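Local coordinates for protein tetraacyldisaccharide 4'-kinase (Aquifex aeolicus, PDB 4EHX) that transfers the gamma-phosphate of ATP to the 4'-position of a tetraacyldisaccharide 1-phosphate, forming lipid IVA in lipid A biosynthesis, at residues Val67-Arg72 and Lys106-Val111; Asp60-Lys65 and Pro132-Leu137; Lys175-Ala180 and Phe195-Pro200. All blocks are in the same frame, centred on the assembly; numbering follows the deposited sequence. Where two conformers were deposited one is given.

Interaction 1. Residues Val67-Arg72 and Lys106-Val111; sequences VCILSR and KLLPHV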
loop_
_atom_site.group_PDB
_atom_site.type_symbol
_atom_site.label_atom_id
_atom_site.label_comp_id
_atom_site.label_asym_id
_atom_site.label_seq_id
_atom_site.Cartn_x
_atom_site.Cartn_y
_atom_site.Cartn_z
ATOM N N VAL A 67 -0.105 -16.394 5.476
ATOM C CA VAL A 67 0.508 -15.271 4.747
ATOM C C VAL A 67 1.278 -14.347 5.683
ATOM O O VAL A 67 0.833 -14.048 6.801
ATOM C CB VAL A 67 -0.601 -14.437 4.046
ATOM C CG1 VAL A 67 -0.013 -13.184 3.357
ATOM C CG2 VAL A 67 -1.405 -15.312 3.072
ATOM N N CYS A 68 2.432 -13.879 5.228
ATOM C CA CYS A 68 3.166 -12.866 5.966
ATOM C C CYS A 68 3.546 -11.743 5.028
ATOM O O CYS A 68 4.123 -11.984 3.968
ATOM C CB CYS A 68 4.420 -13.460 6.615
ATOM S SG CYS A 68 5.358 -12.297 7.631
ATOM N N ILE A 69 3.240 -10.513 5.426
ATOM C CA ILE A 69 3.675 -9.339 4.670
ATOM C C ILE A 69 5.076 -8.941 5.121
ATOM O O ILE A 69 5.342 -8.884 6.312
ATOM C CB ILE A 69 2.768 -8.120 4.949
ATOM C CG1 ILE A 69 1.291 -8.471 4.745
ATOM C CG2 ILE A 69 3.231 -6.898 4.117
ATOM C CD1 ILE A 69 0.959 -8.948 3.372
ATOM N N LEU A 70 5.970 -8.671 4.170
ATOM C CA LEU A 70 7.282 -8.133 4.498
ATOM C C LEU A 70 7.263 -6.683 4.082
ATOM O O LEU A 70 7.244 -6.372 2.882
ATOM C CB LEU A 70 8.406 -8.882 3.743
ATOM C CG LEU A 70 8.502 -10.386 3.998
ATOM C CD1 LEU A 70 9.673 -11.000 3.179
ATOM C CD2 LEU A 70 8.704 -10.647 5.500
ATOM N N SER A 71 7.235 -5.809 5.082
ATOM C CA SER A 71 7.151 -4.370 4.873
ATOM C C SER A 71 8.488 -3.698 5.224
ATOM O O SER A 71 9.237 -4.200 6.061
ATOM C CB SER A 71 6.017 -3.823 5.747
ATOM O OG SER A 71 5.543 -2.581 5.283
ATOM N N ARG A 72 8.770 -2.558 4.596
ATOM C CA ARG A 72 10.014 -1.825 4.848
ATOM C C ARG A 72 10.074 -1.232 6.231
ATOM O O ARG A 72 11.094 -1.345 6.915
ATOM C CB ARG A 72 10.208 -0.698 3.828
ATOM C CG ARG A 72 11.584 -0.035 3.928
ATOM C CD ARG A 72 11.788 0.998 2.828
ATOM N NE ARG A 72 13.153 1.522 2.820
ATOM C CZ ARG A 72 13.611 2.410 1.940
ATOM N NH1 ARG A 72 14.870 2.824 2.010
ATOM N NH2 ARG A 72 12.814 2.885 0.990
ATOM N N LYS A 106 -3.359 -3.582 10.676
ATOM C CA LYS A 106 -4.741 -3.375 11.094
ATOM C C LYS A 106 -5.691 -3.701 9.947
ATOM O O LYS A 106 -6.805 -4.166 10.167
ATOM C CB LYS A 106 -4.973 -1.942 11.598
ATOM C CG LYS A 106 -4.218 -1.579 12.870
ATOM C CD LYS A 106 -4.518 -2.515 14.057
ATOM C CE LYS A 106 -5.955 -2.457 14.491
ATOM N NZ LYS A 106 -6.146 -2.825 15.951
ATOM N N LEU A 107 -5.244 -3.473 8.719
ATOM C CA LEU A 107 -6.084 -3.786 7.561
ATOM C C LEU A 107 -6.111 -5.274 7.182
ATOM O O LEU A 107 -6.921 -5.668 6.347
ATOM C CB LEU A 107 -5.673 -2.944 6.349
ATOM C CG LEU A 107 -5.842 -1.431 6.467
ATOM C CD1 LEU A 107 -5.072 -0.744 5.345
ATOM C CD2 LEU A 107 -7.342 -1.081 6.457
ATOM N N LEU A 108 -5.243 -6.090 7.792
ATOM C CA LEU A 108 -5.185 -7.526 7.479
ATOM C C LEU A 108 -5.282 -8.428 8.715
ATOM O O LEU A 108 -4.273 -8.977 9.166
ATOM C CB LEU A 108 -3.878 -7.858 6.742
ATOM C CG LEU A 108 -3.498 -7.065 5.491
ATOM C CD1 LEU A 108 -2.027 -7.271 5.173
ATOM C CD2 LEU A 108 -4.367 -7.471 4.324
ATOM N N PRO A 109 -6.498 -8.617 9.248
ATOM C CA PRO A 109 -6.723 -9.349 10.508
ATOM C C PRO A 109 -6.324 -10.842 10.574
ATOM O O PRO A 109 -6.335 -11.392 11.677
ATOM C CB PRO A 109 -8.239 -9.183 10.751
ATOM C CG PRO A 109 -8.805 -8.791 9.411
ATOM C CD PRO A 109 -7.731 -7.974 8.757
ATOM N N HIS A 110 -5.982 -11.488 9.461
ATOM C CA HIS A 110 -5.555 -12.898 9.519
ATOM C C HIS A 110 -4.125 -13.099 9.001
ATOM O O HIS A 110 -3.681 -14.228 8.766
ATOM C CB HIS A 110 -6.494 -13.775 8.694
ATOM C CG HIS A 110 -7.939 -13.544 8.998
ATOM N ND1 HIS A 110 -8.535 -13.999 10.153
ATOM C CD2 HIS A 110 -8.898 -12.877 8.313
ATOM C CE1 HIS A 110 -9.804 -13.633 10.163
ATOM N NE2 HIS A 110 -10.050 -12.950 9.058
ATOM N N VAL A 111 -3.408 -12.005 8.842
ATOM C CA VAL A 111 -2.106 -12.065 8.175
ATOM C C VAL A 111 -1.000 -11.546 9.090
ATOM O O VAL A 111 -1.229 -10.615 9.856
ATOM C CB VAL A 111 -2.151 -11.226 6.886
ATOM C CG1 VAL A 111 -0.800 -11.191 6.234
ATOM C CG2 VAL A 111 -3.205 -11.795 5.923
HETATM O O HOH W 1 -2.540 -15.871 6.940
#

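Interaction 2. Residues Asp60-Lys65 and Pro132-Leu137; sequences DLLKDK and PEVFIL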
loop_
_atom_site.group_PDB
_atom_site.type_symbol
_atom_site.label_atom_id
_atom_site.label_comp_id
_atom_site.label_asym_id
_atom_site.label_seq_id
_atom_site.Cartn_x
_atom_site.Cartn_y
_atom_site.Cartn_z
ATOM N N ASP A 60 -6.360 -11.634 0.497
ATOM C CA ASP A 60 -7.647 -12.319 0.486
ATOM C C ASP A 60 -7.700 -13.473 -0.523
ATOM O O ASP A 60 -8.329 -14.501 -0.268
ATOM C CB ASP A 60 -8.802 -11.339 0.216
ATOM C CG ASP A 60 -10.153 -12.036 0.199
ATOM O OD1 ASP A 60 -10.658 -12.322 1.299
ATOM O OD2 ASP A 60 -10.698 -12.320 -0.897
ATOM N N LEU A 61 -7.040 -13.311 -1.664
ATOM C CA LEU A 61 -6.983 -14.398 -2.639
ATOM C C LEU A 61 -6.260 -15.595 -2.020
ATOM O O LEU A 61 -6.556 -16.749 -2.340
ATOM C CB LEU A 61 -6.269 -13.964 -3.926
ATOM C CG LEU A 61 -6.965 -12.947 -4.832
ATOM C CD1 LEU A 61 -6.136 -12.699 -6.086
ATOM C CD2 LEU A 61 -8.381 -13.424 -5.194
ATOM N N LEU A 62 -5.326 -15.305 -1.120
ATOM C CA LEU A 62 -4.518 -16.330 -0.446
ATOM C C LEU A 62 -5.029 -16.685 0.950
ATOM O O LEU A 62 -4.253 -17.097 1.817
ATOM C CB LEU A 62 -3.073 -15.826 -0.332
ATOM C CG LEU A 62 -2.322 -15.666 -1.654
ATOM C CD1 LEU A 62 -1.146 -14.690 -1.532
ATOM C CD2 LEU A 62 -1.849 -17.045 -2.151
ATOM N N LYS A 63 -6.331 -16.534 1.174
ATOM C CA LYS A 63 -6.892 -16.755 2.510
ATOM C C LYS A 63 -6.724 -18.190 3.021
ATOM O O LYS A 63 -6.840 -18.456 4.219
ATOM C CB LYS A 63 -8.367 -16.364 2.539
ATOM C CG LYS A 63 -9.248 -17.205 1.647
ATOM C CD LYS A 63 -10.707 -16.750 1.767
ATOM C CE LYS A 63 -11.588 -17.603 0.865
ATOM N NZ LYS A 63 -13.034 -17.236 0.912
ATOM N N ASP A 64 -6.451 -19.112 2.110
ATOM C CA ASP A 64 -6.256 -20.509 2.478
ATOM C C ASP A 64 -4.805 -20.812 2.874
ATOM O O ASP A 64 -4.488 -21.940 3.242
ATOM C CB ASP A 64 -6.704 -21.420 1.330
ATOM C CG ASP A 64 -8.192 -21.265 1.007
ATOM O OD1 ASP A 64 -9.016 -21.239 1.951
ATOM O OD2 ASP A 64 -8.539 -21.156 -0.191
ATOM N N LYS A 65 -3.931 -19.809 2.790
ATOM C CA LYS A 65 -2.513 -19.976 3.113
ATOM C C LYS A 65 -2.120 -19.139 4.329
ATOM O O LYS A 65 -2.775 -18.140 4.651
ATOM C CB LYS A 65 -1.631 -19.528 1.936
ATOM C CG LYS A 65 -1.789 -20.343 0.663
ATOM C CD LYS A 65 -1.293 -21.773 0.859
ATOM C CE LYS A 65 -1.188 -22.517 -0.465
ATOM N NZ LYS A 65 -0.649 -23.893 -0.241
ATOM N N PRO A 132 5.218 -19.019 7.959
ATOM C CA PRO A 132 4.354 -18.675 6.825
ATOM C C PRO A 132 4.504 -19.616 5.626
ATOM O O PRO A 132 5.535 -20.263 5.454
ATOM C CB PRO A 132 4.811 -17.258 6.460
ATOM C CG PRO A 132 6.252 -17.244 6.830
ATOM C CD PRO A 132 6.387 -18.116 8.048
ATOM N N GLU A 133 3.464 -19.692 4.805
ATOM C CA GLU A 133 3.525 -20.455 3.566
ATOM C C GLU A 133 3.838 -19.585 2.352
ATOM O O GLU A 133 4.233 -20.093 1.316
ATOM C CB GLU A 133 2.206 -21.180 3.349
ATOM C CG GLU A 133 2.013 -22.279 4.364
ATOM C CD GLU A 133 0.622 -22.867 4.329
ATOM O OE1 GLU A 133 -0.353 -22.101 4.428
ATOM O OE2 GLU A 133 0.517 -24.097 4.193
ATOM N N VAL A 134 3.627 -18.278 2.473
ATOM C CA VAL A 134 3.886 -17.364 1.356
ATOM C C VAL A 134 4.154 -15.970 1.898
ATOM O O VAL A 134 3.580 -15.578 2.921
ATOM C CB VAL A 134 2.695 -17.341 0.349
ATOM C CG1 VAL A 134 1.371 -16.952 1.063
ATOM C CG2 VAL A 134 2.992 -16.406 -0.834
ATOM N N PHE A 135 5.053 -15.232 1.245
ATOM C CA PHE A 135 5.305 -13.840 1.590
ATOM C C PHE A 135 4.776 -12.896 0.529
ATOM O O PHE A 135 4.831 -13.188 -0.666
ATOM C CB PHE A 135 6.803 -13.564 1.714
ATOM C CG PHE A 135 7.433 -14.228 2.878
ATOM C CD1 PHE A 135 7.215 -13.744 4.161
ATOM C CD2 PHE A 135 8.269 -15.324 2.695
ATOM C CE1 PHE A 135 7.819 -14.353 5.262
ATOM C CE2 PHE A 135 8.874 -15.940 3.786
ATOM C CZ PHE A 135 8.648 -15.446 5.071
ATOM N N ILE A 136 4.264 -11.754 0.975
ATOM C CA ILE A 136 3.935 -10.682 0.048
ATOM C C ILE A 136 4.841 -9.508 0.411
ATOM O O ILE A 136 4.891 -9.090 1.572
ATOM C CB ILE A 136 2.460 -10.235 0.185
ATOM C CG1 ILE A 136 1.493 -11.359 -0.234
ATOM C CG2 ILE A 136 2.203 -8.967 -0.622
ATOM C CD1 ILE A 136 0.047 -11.095 0.236
ATOM N N LEU A 137 5.562 -8.975 -0.569
ATOM C CA LEU A 137 6.336 -7.776 -0.296
ATOM C C LEU A 137 5.393 -6.621 -0.575
ATOM O O LEU A 137 4.865 -6.481 -1.689
ATOM C CB LEU A 137 7.554 -7.653 -1.229
ATOM C CG LEU A 137 8.415 -8.902 -1.458
ATOM C CD1 LEU A 137 9.687 -8.529 -2.264
ATOM C CD2 LEU A 137 8.814 -9.539 -0.124
HETATM O O HOH W 2 -2.773 -23.189 5.211
HETATM O O HOH W 3 -1.578 -25.119 2.084
#

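Interaction 3. Residues Lys175-Ala180 and Phe195-Pro200; sequences KEIRRA and FFTGKP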
loop_
_atom_site.group_PDB
_atom_site.type_symbol
_atom_site.label_atom_id
_atom_site.label_comp_id
_atom_site.label_asym_id
_atom_site.label_seq_id
_atom_site.Cartn_x
_atom_site.Cartn_y
_atom_site.Cartn_z
ATOM N N LYS A 175 11.283 2.164 -18.590
ATOM C CA LYS A 175 11.802 0.942 -19.212
ATOM C C LYS A 175 11.808 -0.241 -18.232
ATOM O O LYS A 175 11.771 -1.402 -18.643
ATOM C CB LYS A 175 13.218 1.149 -19.786
ATOM C CG LYS A 175 14.319 1.244 -18.732
ATOM C CD LYS A 175 15.721 1.433 -19.359
ATOM C CE LYS A 175 16.793 1.395 -18.268
ATOM N NZ LYS A 175 18.190 1.433 -18.809
ATOM N N GLU A 176 11.868 0.055 -16.938
ATOM C CA GLU A 176 11.907 -0.995 -15.917
ATOM C C GLU A 176 10.585 -1.739 -15.747
ATOM O O GLU A 176 10.499 -2.713 -15.007
ATOM C CB GLU A 176 12.391 -0.430 -14.577
ATOM C CG GLU A 176 13.807 0.122 -14.650
ATOM C CD GLU A 176 14.828 -0.926 -15.077
ATOM O OE1 GLU A 176 15.861 -0.538 -15.653
ATOM O OE2 GLU A 176 14.607 -2.137 -14.827
ATOM N N ILE A 177 9.552 -1.285 -16.437
ATOM C CA ILE A 177 8.330 -2.075 -16.543
ATOM C C ILE A 177 8.657 -3.505 -16.999
ATOM O O ILE A 177 7.969 -4.458 -16.637
ATOM C CB ILE A 177 7.313 -1.395 -17.490
ATOM C CG1 ILE A 177 6.694 -0.187 -16.780
ATOM C CG2 ILE A 177 6.210 -2.378 -17.925
ATOM C CD1 ILE A 177 5.904 0.743 -17.698
ATOM N N ARG A 178 9.734 -3.659 -17.764
ATOM C CA ARG A 178 10.147 -4.985 -18.221
ATOM C C ARG A 178 10.381 -6.019 -17.106
ATOM O O ARG A 178 10.304 -7.226 -17.356
ATOM C CB ARG A 178 11.392 -4.891 -19.123
ATOM C CG ARG A 178 12.681 -4.492 -18.407
ATOM C CD ARG A 178 13.783 -4.226 -19.443
ATOM N NE ARG A 178 15.017 -3.738 -18.831
ATOM C CZ ARG A 178 15.966 -3.069 -19.488
ATOM N NH1 ARG A 178 15.818 -2.798 -20.781
ATOM N NH2 ARG A 178 17.061 -2.662 -18.854
ATOM N N ARG A 179 10.688 -5.563 -15.892
ATOM C CA ARG A 179 10.910 -6.498 -14.771
ATOM C C ARG A 179 9.631 -7.162 -14.258
ATOM O O ARG A 179 9.697 -8.188 -13.584
ATOM C CB ARG A 179 11.618 -5.831 -13.588
ATOM C CG ARG A 179 12.920 -5.144 -13.939
ATOM C CD ARG A 179 13.835 -5.064 -12.721
ATOM N NE ARG A 179 13.250 -4.417 -11.531
ATOM C CZ ARG A 179 13.338 -3.114 -11.245
ATOM N NH1 ARG A 179 13.957 -2.275 -12.072
ATOM N NH2 ARG A 179 12.816 -2.641 -10.118
ATOM N N ALA A 180 8.476 -6.579 -14.564
ATOM C CA ALA A 180 7.208 -7.122 -14.091
ATOM C C ALA A 180 6.868 -8.480 -14.696
ATOM O O ALA A 180 7.101 -8.712 -15.874
ATOM C CB ALA A 180 6.057 -6.130 -14.359
ATOM N N PHE A 195 -2.981 -0.461 -21.639
ATOM C CA PHE A 195 -1.541 -0.490 -21.811
ATOM C C PHE A 195 -1.101 -1.898 -22.166
ATOM O O PHE A 195 -1.140 -2.800 -21.327
ATOM C CB PHE A 195 -0.855 -0.021 -20.532
ATOM C CG PHE A 195 0.631 0.128 -20.661
ATOM C CD1 PHE A 195 1.175 0.947 -21.634
ATOM C CD2 PHE A 195 1.485 -0.536 -19.796
ATOM C CE1 PHE A 195 2.547 1.092 -21.750
ATOM C CE2 PHE A 195 2.855 -0.395 -19.905
ATOM C CZ PHE A 195 3.388 0.422 -20.882
ATOM N N PHE A 196 -0.685 -2.081 -23.414
ATOM C CA PHE A 196 -0.295 -3.399 -23.896
ATOM C C PHE A 196 1.217 -3.592 -23.918
ATOM O O PHE A 196 1.956 -2.795 -24.506
ATOM C CB PHE A 196 -0.859 -3.669 -25.290
ATOM C CG PHE A 196 -0.454 -5.001 -25.846
ATOM C CD1 PHE A 196 -1.181 -6.142 -25.542
ATOM C CD2 PHE A 196 0.666 -5.118 -26.652
ATOM C CE1 PHE A 196 -0.805 -7.374 -26.044
ATOM C CE2 PHE A 196 1.048 -6.345 -27.155
ATOM C CZ PHE A 196 0.309 -7.476 -26.851
ATOM N N THR A 197 1.660 -4.669 -23.281
ATOM C CA THR A 197 3.070 -5.006 -23.205
ATOM C C THR A 197 3.308 -6.456 -23.599
ATOM O O THR A 197 4.452 -6.885 -23.742
ATOM C CB THR A 197 3.599 -4.840 -21.770
ATOM O OG1 THR A 197 2.888 -5.732 -20.898
ATOM C CG2 THR A 197 3.422 -3.412 -21.289
ATOM N N GLY A 198 2.231 -7.220 -23.741
ATOM C CA GLY A 198 2.355 -8.656 -23.913
ATOM C C GLY A 198 2.342 -9.416 -22.593
ATOM O O GLY A 198 2.116 -10.628 -22.571
ATOM N N LYS A 199 2.573 -8.717 -21.485
ATOM C CA LYS A 199 2.517 -9.358 -20.167
ATOM C C LYS A 199 1.076 -9.534 -19.679
ATOM O O LYS A 199 0.195 -8.761 -20.051
ATOM C CB LYS A 199 3.285 -8.529 -19.133
ATOM C CG LYS A 199 4.756 -8.319 -19.466
ATOM C CD LYS A 199 5.397 -7.330 -18.505
ATOM C CE LYS A 199 6.877 -7.127 -18.807
ATOM N NZ LYS A 199 7.677 -8.373 -18.589
ATOM N N PRO A 200 0.843 -10.534 -18.812
ATOM C CA PRO A 200 -0.467 -10.657 -18.163
ATOM C C PRO A 200 -0.825 -9.327 -17.513
ATOM O O PRO A 200 -0.042 -8.782 -16.735
ATOM C CB PRO A 200 -0.228 -11.716 -17.087
ATOM C CG PRO A 200 0.959 -12.502 -17.583
ATOM C CD PRO A 200 1.823 -11.495 -18.277
#

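Interaction 1. Residues Val67-Arg72 and Lys106-Val111
Val67 and Ile69 of strand 67-71 meet Leu108 and Val111 of the turn that leads from helix 99-107 into strand 112-116. The two strands run parallel as neighbours in the core of this P-loop kinase, so the contact packs a strand against the connection that feeds the next one.

The contact between the segments is mainly apolar. Val111 CG1 lies anti to its backbone N (chi1 176°), and this branch does most of the touching. Val111 CG1 is 3.6 Å from Val67 CG1, with the two valine side chains crossing obliquely. Val111 CG1 also lies 3.7 Å from Ile69 CG1. Ile69 and Leu108 come tip to tip, and here Ile69 CG1 is 3.6 Å from Leu108 CD1. Ile69 CD1 lies 3.9 Å from Leu108 CD1. Val55 of helix 51-61 touches Ile69, while Met56 and Ala59 touch Leu108, so that helix closes over the cluster. An alanine in place of Ile69 would probably open a gap beside Leu108 CD1 and Val111 CG1 and let the Leu108 side chain turn more freely.

The polar links run through backbone atoms and one water. Leu108 to Val111 is a type I turn, closed by Val111 N on Leu108 O at 3.2 Å. Past it, Ser112 pairs with Val67 and Ile69 by backbone hydrogen bonds. A water bridges the segments at the start of the strand, accepting a hydrogen bond from Val67 N at 2.9 Å and bonding to His110 O. Close by, Val111 CG1 sits 3.3 Å from the carbonyl oxygen of Val67.

Interaction 2. Residues Asp60-Lys65 and Pro132-Leu137
The contact belongs to the P-loop core: Leu62 and Lys65, just past helix 51-61, meet Glu133, just before strand 134-138, and Val134 and Ile136 within it. The helix begins with Lys51 and Thr52, both predicted to bind ATP. At its far end the chain turns through Leu62 to Lys65 in a type I turn, closed by Lys65 N on Leu62 O at 2.9 Å.

The inner half is apolar. Leu62 CD1 reaches tip to tip toward Ile136 CD1, 4.2 Å away. Val134 CG1 stands between its own backbone N and carbonyl carbon (chi1 57°). From there Val134 CG1 lies 4.1 Å from Lys65 CB and also near Leu62 CD1. Ile310 of helix 303-312 and Val67 of strand 67-71 also touch Leu62.

The outer half is polar. The side chains of Lys65 and Glu133 cross at about a right angle. Glu133 OE1 sits 3.3 Å from Lys65 CA and also lies near CD of the same lysine. This oxygen accepts a hydrogen bond from the backbone N of Arg66. Glu133 OE1 also accepts from a water at 2.8 Å, which donates to Asp64 O as well. The charged ends are too far apart for a salt bridge, with Lys65 NZ 4.6 Å from Glu133 OE2. A second water fills in, accepting from Lys65 NZ at 2.8 Å and donating to Glu133 OE2. Lys65 also makes a cation-pi contact with Phe314.

The carboxylate is therefore held at both oxygens, one by a backbone N-H and water, the other by a water. The two charges meet through water, which probably softens their attraction, while the Arg66 N-H fixes one carboxylate oxygen.

Interaction 3. Residues Lys175-Ala180 and Phe195-Pro200
Lys199 reaches across to the C-terminal end of the 3-10 segment 175-179 and grips its backbone. The two loops lead into strands 182-186 and 201-212, which are parallel neighbours in the P-loop kinase fold, so the contact joins the approaches to both.

The tight part centres on the ammonium group. The lysine chain runs extended until its last torsion (chi4 -65°), which bends NZ aside. Lys199 NZ donates to Ala180 O at 2.8 Å, nearly along the C=O axis. Lys199 NZ also donates to Arg178 O at 3.1 Å, standing 47° out of that carbonyl plane. One carbonyl in the last turn of the 3-10 segment and one just past it thus share one positive group. Lys199 CE also lies 3.6 Å from Ile177 O.

Beside this grip is an apolar contact. Ile177 and Phe195 meet tip to tip, with Ile177 CD1 3.9 Å from Phe195 CE2. Leu155 of strand 150-156 and Leu183 of strand 182-186 touch both residues.

The outer side is looser. Thr197 CG2 is no nearer than 4.5 Å to Ile177 CG2. Arg178 is exposed, and its CB points away from the other loop. Arg179 CB also points away from the other loop. Arg179 NH1 makes a salt bridge with Glu176 OE2 at 2.8 Å and another with Glu172, earlier in the chain.

The second loop is shaped by its own bonds. Gly198 has a positive phi of 90°, where a side chain would press on the carbonyl oxygen of Thr197. Thr197 makes an ST turn here, its OG1 accepting from Lys199 N at 3.1 Å.

Overall arrangement
From the N terminus, helix 51-61 ends in segment 60-65, the first half of interaction 2, and strand 67-71 follows as the first half of interaction 1. The chain returns at 106-111, closing the loop of interaction 1, and again at 132-137, closing that of interaction 2, so the first is nested in the second. The two contacts touch, with a probable hydrogen bond from Leu70 N to Ile136 O. Together they bind helix 51-61 and the neighbouring strands 67-71 and 134-138. Interaction 3 comes later, in series. It closes a short loop around strand 182-186 and joins the loops leading into strands 182-186 and 201-212.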